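Mannitol dehydrogenase (Helicobacter pylori, PDB 3TWO) is a zinc-containing cinnamyl-alcohol dehydrogenase that probably interconverts aromatic alcohols and their aldehydes, using NADP(H) as the cofactor. Local coordinates at residues Ile136-Glu140 / Asn141-Ser145; Met191-Lys194 / Tyr195-Met199. All blocks are in the same frame, centred on the assembly; numbering follows the deposited sequence.

Interaction 1 (Ile136-Glu140 / Asn141-Ser145)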
ATOM      1  N   ILE B 136      24.896 -27.215  10.362  1.00 28.39           N
ATOM      2  CA  ILE B 136      24.037 -26.982   9.213  1.00 28.36           C
ATOM      3  C   ILE B 136      24.948 -27.034   7.981  1.00 30.47           C
ATOM      4  O   ILE B 136      26.179 -26.701   8.079  1.00 31.22           O
ATOM      5  CB  ILE B 136      23.238 -25.644   9.309  1.00 28.87           C
ATOM      6  CG1 ILE B 136      22.090 -25.631   8.292  1.00 27.03           C
ATOM      7  CG2 ILE B 136      24.130 -24.414   9.124  1.00 24.65           C
ATOM      8  CD1 ILE B 136      21.156 -24.475   8.427  1.00 26.51           C
ATOM      9  N   VAL B 137      24.392 -27.511   6.859  1.00 29.44           N
ATOM     10  CA  VAL B 137      25.145 -27.638   5.589  1.00 29.97           C
ATOM     11  C   VAL B 137      24.522 -26.665   4.584  1.00 28.72           C
ATOM     12  O   VAL B 137      23.348 -26.816   4.264  1.00 28.75           O
ATOM     13  CB  VAL B 137      25.100 -29.124   5.013  1.00 31.21           C
ATOM     14  CG1 VAL B 137      25.929 -29.264   3.732  1.00 31.23           C
ATOM     15  CG2 VAL B 137      25.593 -30.126   6.053  1.00 31.49           C
ATOM     16  N   VAL B 138      25.277 -25.669   4.116  1.00 27.96           N
ATOM     17  CA  VAL B 138      24.731 -24.598   3.296  1.00 28.58           C
ATOM     18  C   VAL B 138      25.568 -24.368   2.027  1.00 29.92           C
ATOM     19  O   VAL B 138      26.809 -24.325   2.112  1.00 29.42           O
ATOM     20  CB  VAL B 138      24.651 -23.268   4.104  1.00 28.98           C
ATOM     21  CG1 VAL B 138      23.976 -22.185   3.278  1.00 27.56           C
ATOM     22  CG2 VAL B 138      23.897 -23.467   5.419  1.00 26.64           C
ATOM     23  N   ASP B 139      24.888 -24.244   0.864  1.00 30.20           N
ATOM     24  CA  ASP B 139      25.545 -23.805  -0.396  1.00 31.44           C
ATOM     25  C   ASP B 139      26.297 -22.467  -0.110  1.00 31.02           C
ATOM     26  O   ASP B 139      25.730 -21.568   0.542  1.00 29.05           O
ATOM     27  CB  ASP B 139      24.509 -23.596  -1.499  1.00 31.74           C
ATOM     28  CG  ASP B 139      25.144 -23.171  -2.842  1.00 34.21           C
ATOM     29  OD1 ASP B 139      25.617 -22.040  -2.928  1.00 34.85           O
ATOM     30  OD2 ASP B 139      25.187 -23.970  -3.812  1.00 39.01           O
ATOM     31  N   GLU B 140      27.549 -22.371  -0.551  1.00 30.48           N
ATOM     32  CA  GLU B 140      28.422 -21.228  -0.181  1.00 32.67           C
ATOM     33  C   GLU B 140      27.917 -19.836  -0.540  1.00 31.77           C
ATOM     34  O   GLU B 140      28.378 -18.848   0.073  1.00 31.93           O
ATOM     35  CB  GLU B 140      29.847 -21.378  -0.746  1.00 34.09           C
ATOM     36  CG  GLU B 140      29.878 -21.638  -2.232  1.00 39.30           C
ATOM     37  CD  GLU B 140      31.210 -21.311  -2.864  1.00 46.28           C
ATOM     38  OE1 GLU B 140      31.293 -21.391  -4.119  1.00 50.60           O
ATOM     39  OE2 GLU B 140      32.156 -20.963  -2.118  1.00 47.08           O
ATOM     40  N   ASN B 141      26.998 -19.758  -1.511  1.00 30.81           N
ATOM     41  CA  ASN B 141      26.418 -18.464  -1.968  1.00 31.18           C
ATOM     42  C   ASN B 141      25.331 -17.896  -1.080  1.00 29.65           C
ATOM     43  O   ASN B 141      24.786 -16.851  -1.389  1.00 29.63           O
ATOM     44  CB  ASN B 141      25.932 -18.559  -3.408  1.00 28.94           C
ATOM     45  CG  ASN B 141      27.055 -18.980  -4.325  1.00 34.41           C
ATOM     46  OD1 ASN B 141      27.880 -18.168  -4.717  1.00 35.53           O
ATOM     47  ND2 ASN B 141      27.153 -20.296  -4.591  1.00 34.79           N
ATOM     48  N   TYR B 142      25.018 -18.632  -0.002  1.00 29.79           N
ATOM     49  CA  TYR B 142      23.977 -18.290   0.988  1.00 29.18           C
ATOM     50  C   TYR B 142      24.590 -18.168   2.385  1.00 29.23           C
ATOM     51  O   TYR B 142      23.879 -18.160   3.397  1.00 29.04           O
ATOM     52  CB  TYR B 142      22.861 -19.367   0.946  1.00 29.24           C
ATOM     53  CG  TYR B 142      22.288 -19.400  -0.428  1.00 30.94           C
ATOM     54  CD1 TYR B 142      22.902 -20.168  -1.449  1.00 28.70           C
ATOM     55  CD2 TYR B 142      21.215 -18.557  -0.775  1.00 28.69           C
ATOM     56  CE1 TYR B 142      22.437 -20.140  -2.750  1.00 29.25           C
ATOM     57  CE2 TYR B 142      20.723 -18.553  -2.134  1.00 29.91           C
ATOM     58  CZ  TYR B 142      21.340 -19.350  -3.081  1.00 28.87           C
ATOM     59  OH  TYR B 142      20.881 -19.390  -4.383  1.00 35.14           O
ATOM     60  N   VAL B 143      25.910 -18.045   2.447  1.00 28.90           N
ATOM     61  CA  VAL B 143      26.602 -17.934   3.734  1.00 28.54           C
ATOM     62  C   VAL B 143      27.151 -16.496   3.932  1.00 29.36           C
ATOM     63  O   VAL B 143      27.795 -15.926   3.037  1.00 30.57           O
ATOM     64  CB  VAL B 143      27.724 -19.012   3.835  1.00 29.86           C
ATOM     65  CG1 VAL B 143      28.524 -18.851   5.146  1.00 28.27           C
ATOM     66  CG2 VAL B 143      27.109 -20.432   3.729  1.00 29.29           C
ATOM     67  N   ILE B 144      26.931 -15.906   5.093  1.00 28.54           N
ATOM     68  CA  ILE B 144      27.375 -14.535   5.310  1.00 28.85           C
ATOM     69  C   ILE B 144      28.750 -14.571   5.991  1.00 30.52           C
ATOM     70  O   ILE B 144      28.935 -15.327   6.948  1.00 31.63           O
ATOM     71  CB  ILE B 144      26.316 -13.778   6.208  1.00 28.29           C
ATOM     72  CG1 ILE B 144      24.895 -13.924   5.559  1.00 27.92           C
ATOM     73  CG2 ILE B 144      26.790 -12.320   6.590  1.00 27.61           C
ATOM     74  CD1 ILE B 144      24.839 -13.558   4.055  1.00 27.04           C
ATOM     75  N   SER B 145      29.688 -13.742   5.537  1.00 30.50           N
ATOM     76  CA  SER B 145      30.993 -13.678   6.156  1.00 32.23           C
ATOM     77  C   SER B 145      30.972 -12.739   7.382  1.00 32.44           C
ATOM     78  O   SER B 145      30.388 -11.662   7.339  1.00 32.10           O
ATOM     79  CB  SER B 145      31.980 -13.157   5.138  1.00 33.45           C
ATOM     80  OG  SER B 145      33.108 -12.784   5.811  1.00 36.24           O
TER
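D139 and N141 meet in a type I beta turn combined with an Asx turn, which takes the chain from strand 135-139 towards strand 144-145 in the GroES-like domain of the dehydrogenase. The turn is closed by the backbone bond from Y142 N to D139 O, at 3.1 Å. With CG anti to the backbone N (chi1 -179°), the D139 carboxylate sits beside its own carbonyl carbon, within reach of N141, and OD1 takes two donors. N141 N approaches D139 OD1 from the anti side at 3.0 Å, whereas N141 ND2 uses the syn lone pair of D139 OD1 at 2.9 Å, with OD1 in the plane of the N141 amide. One oxygen thus holds both the backbone N-H and the side-chain amide of N141 on the more solvent-accessible, polar side of the contact.

The closely packed part is apolar. V138 CG1 packs against V143 CG2 at 3.6 Å and against Y142 CB at 3.8 Å, and V32 and V92 from neighbouring strands touch these valines. The buried E140 sends its extended chain to the backbone amides of K78 and K79, whose bonds OE2 accepts.

Y142 bridges the two sides. Its ring passes the D139 carboxylate with the planes 77° apart, while its hydroxyl is hydrogen-bonded to S94 OG. The side chain lies about 7 Å from a bound zinc, near the C95, C98, C101 and C109 site without touching those residues. At the ring edge, close to the plane, Y142 CD1 comes within 3.6 Å of D139 OD1, the same oxygen that N141 grips.

Interaction 2 (Met191-Lys194 / Tyr195-Met199)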
ATOM      1  N   MET B 191      15.993  -3.590  16.772  1.00 26.63           N
ATOM      2  CA  MET B 191      16.944  -3.371  15.628  1.00 25.59           C
ATOM      3  C   MET B 191      16.543  -2.144  14.757  1.00 24.81           C
ATOM      4  O   MET B 191      17.411  -1.336  14.356  1.00 23.85           O
ATOM      5  CB  MET B 191      17.065  -4.630  14.737  1.00 23.90           C
ATOM      6  CG  MET B 191      17.805  -5.762  15.413  1.00 25.18           C
ATOM      7  SD  MET B 191      19.332  -5.243  16.232  1.00 28.34           S
ATOM      8  CE  MET B 191      20.379  -4.600  14.922  1.00 24.18           C
ATOM      9  N   ALA B 192      15.244  -2.028  14.448  1.00 24.28           N
ATOM     10  CA  ALA B 192      14.705  -0.872  13.602  1.00 23.62           C
ATOM     11  C   ALA B 192      15.034   0.443  14.302  1.00 24.50           C
ATOM     12  O   ALA B 192      15.510   1.410  13.681  1.00 25.38           O
ATOM     13  CB  ALA B 192      13.175  -0.951  13.484  1.00 20.71           C
ATOM     14  N   VAL B 193      14.748   0.482  15.608  1.00 24.11           N
ATOM     15  CA  VAL B 193      15.132   1.629  16.433  1.00 24.32           C
ATOM     16  C   VAL B 193      16.636   1.997  16.334  1.00 26.24           C
ATOM     17  O   VAL B 193      16.980   3.142  16.077  1.00 24.67           O
ATOM     18  CB  VAL B 193      14.703   1.447  17.915  1.00 24.17           C
ATOM     19  CG1 VAL B 193      15.412   2.555  18.812  1.00 24.61           C
ATOM     20  CG2 VAL B 193      13.193   1.575  18.069  1.00 21.35           C
ATOM     21  N   LYS B 194      17.527   1.019  16.525  1.00 26.90           N
ATOM     22  CA  LYS B 194      18.948   1.283  16.458  1.00 28.61           C
ATOM     23  C   LYS B 194      19.409   1.778  15.097  1.00 28.56           C
ATOM     24  O   LYS B 194      20.158   2.747  15.025  1.00 29.07           O
ATOM     25  CB  LYS B 194      19.770   0.065  16.881  1.00 28.65           C
ATOM     26  CG  LYS B 194      19.580  -0.244  18.374  1.00 31.28           C
ATOM     27  CD  LYS B 194      19.778  -1.738  18.652  1.00 32.64           C
ATOM     28  CE  LYS B 194      20.022  -2.016  20.120  1.00 32.35           C
ATOM     29  NZ  LYS B 194      21.471  -2.000  20.380  1.00 33.83           N
ATOM     30  N   TYR B 195      18.965   1.121  14.034  1.00 27.04           N
ATOM     31  CA  TYR B 195      19.355   1.541  12.701  1.00 26.77           C
ATOM     32  C   TYR B 195      18.816   2.945  12.439  1.00 25.87           C
ATOM     33  O   TYR B 195      19.545   3.779  11.954  1.00 26.87           O
ATOM     34  CB  TYR B 195      18.845   0.551  11.602  1.00 24.39           C
ATOM     35  CG  TYR B 195      19.571  -0.793  11.610  1.00 26.15           C
ATOM     36  CD1 TYR B 195      18.861  -2.017  11.516  1.00 26.07           C
ATOM     37  CD2 TYR B 195      20.961  -0.841  11.691  1.00 27.84           C
ATOM     38  CE1 TYR B 195      19.514  -3.235  11.554  1.00 23.50           C
ATOM     39  CE2 TYR B 195      21.636  -2.040  11.681  1.00 27.33           C
ATOM     40  CZ  TYR B 195      20.905  -3.242  11.630  1.00 27.40           C
ATOM     41  OH  TYR B 195      21.620  -4.430  11.667  1.00 23.95           O
ATOM     42  N   ALA B 196      17.535   3.190  12.720  1.00 25.44           N
ATOM     43  CA  ALA B 196      16.969   4.547  12.395  1.00 26.38           C
ATOM     44  C   ALA B 196      17.662   5.638  13.150  1.00 27.18           C
ATOM     45  O   ALA B 196      17.967   6.661  12.571  1.00 28.48           O
ATOM     46  CB  ALA B 196      15.452   4.617  12.596  1.00 25.41           C
ATOM     47  N   VAL B 197      17.974   5.406  14.425  1.00 26.29           N
ATOM     48  CA  VAL B 197      18.752   6.385  15.181  1.00 26.67           C
ATOM     49  C   VAL B 197      20.156   6.564  14.561  1.00 28.61           C
ATOM     50  O   VAL B 197      20.585   7.697  14.367  1.00 29.18           O
ATOM     51  CB  VAL B 197      18.957   5.991  16.671  1.00 25.66           C
ATOM     52  CG1 VAL B 197      19.939   7.045  17.424  1.00 27.86           C
ATOM     53  CG2 VAL B 197      17.655   5.887  17.375  1.00 25.30           C
ATOM     54  N   ALA B 198      20.862   5.478  14.246  1.00 28.78           N
ATOM     55  CA  ALA B 198      22.188   5.588  13.608  1.00 30.54           C
ATOM     56  C   ALA B 198      22.095   6.315  12.248  1.00 32.01           C
ATOM     57  O   ALA B 198      23.062   6.907  11.807  1.00 33.74           O
ATOM     58  CB  ALA B 198      22.783   4.197  13.409  1.00 28.57           C
ATOM     59  N   MET B 199      20.936   6.256  11.586  1.00 31.09           N
ATOM     60  CA  MET B 199      20.738   6.911  10.297  1.00 31.34           C
ATOM     61  C   MET B 199      20.334   8.391  10.393  1.00 32.06           C
ATOM     62  O   MET B 199      20.116   9.035   9.377  1.00 30.77           O
ATOM     63  CB  MET B 199      19.698   6.141   9.471  1.00 30.97           C
ATOM     64  CG  MET B 199      20.260   4.841   8.919  1.00 31.59           C
ATOM     65  SD  MET B 199      19.001   3.739   8.246  1.00 34.00           S
ATOM     66  CE  MET B 199      18.814   4.422   6.592  1.00 45.45           C
TER
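The phenol ring of Y195 and the methyl end of M191 meet one helical turn apart on helix 187-198. M191 CE lies on one side of the ring plane, somewhat outside the rim, 3.6 Å from Y195 CZ and 3.5 Å from Y195 OH. Bends at the second and third side-chain torsions of the methionine turn the methyl back to this position. The carbonyl oxygen of M191 approaches the ring obliquely from that same side, with M191 O 3.3 Å from Y195 CD1. Beyond the segment, Y195 forms an edge-to-face pair with Y166 and touches T165 and L169, all on helix 158-171; its hydroxyl is hydrogen-bonded to S306 OG.

The backbone is regular alpha-helix, with successive bonds from residues 195 to 198 back to residues 191 to 194. Y195 N to M191 O, at 2.9 Å, is nearly straight (172° at the hydrogen) and lies close to the carbonyl axis. The other three donors are tilted by about 23° from their carbonyl planes. V197 sits snugly on this frame: V197 CG2, beside its own backbone N, is 3.1 Å from V193 O, whereas the side chains themselves meet loosely, V193 CG1 to V197 CG2 at 4.3 Å.

In the Rossmann-type beta-alpha-beta unit, A192, V193 and A196 pack on strands 179-183 and 202-206. K194 leaves the helix elsewhere, its NZ bonded to Y312 O and weakly paired with E314.

The four backbone bonds pair these N-H and C=O groups along the helix, while the polar ends of Y195 and K194 find partners outside it. The M191 methyl packs by van der Waals contact against the CZ-OH end of the ring as S306 holds the hydroxyl, which probably fixes the ring's position between the helices.

Interactions 1 and 2 lie in different parts of the chain, the GroES-like domain and the nucleotide-binding domain, with centres 27 Å apart and nearest atoms about 11 Å apart. V138 and V143, like M191 and Y195, belong to the buried core; D139 and N141 are partly exposed, as are K194 and V197, and A198 is exposed. Residues 136-145 turn sharply, combining one backbone bond with two to a carboxylate oxygen, whereas residues 191-199 are held by a run of backbone bonds. Helix 296-308 is a shared neighbour: Y142 and I144 touch it, and Y195 bonds to S306 within it. In each contact a tyrosine hydroxyl is held by a serine.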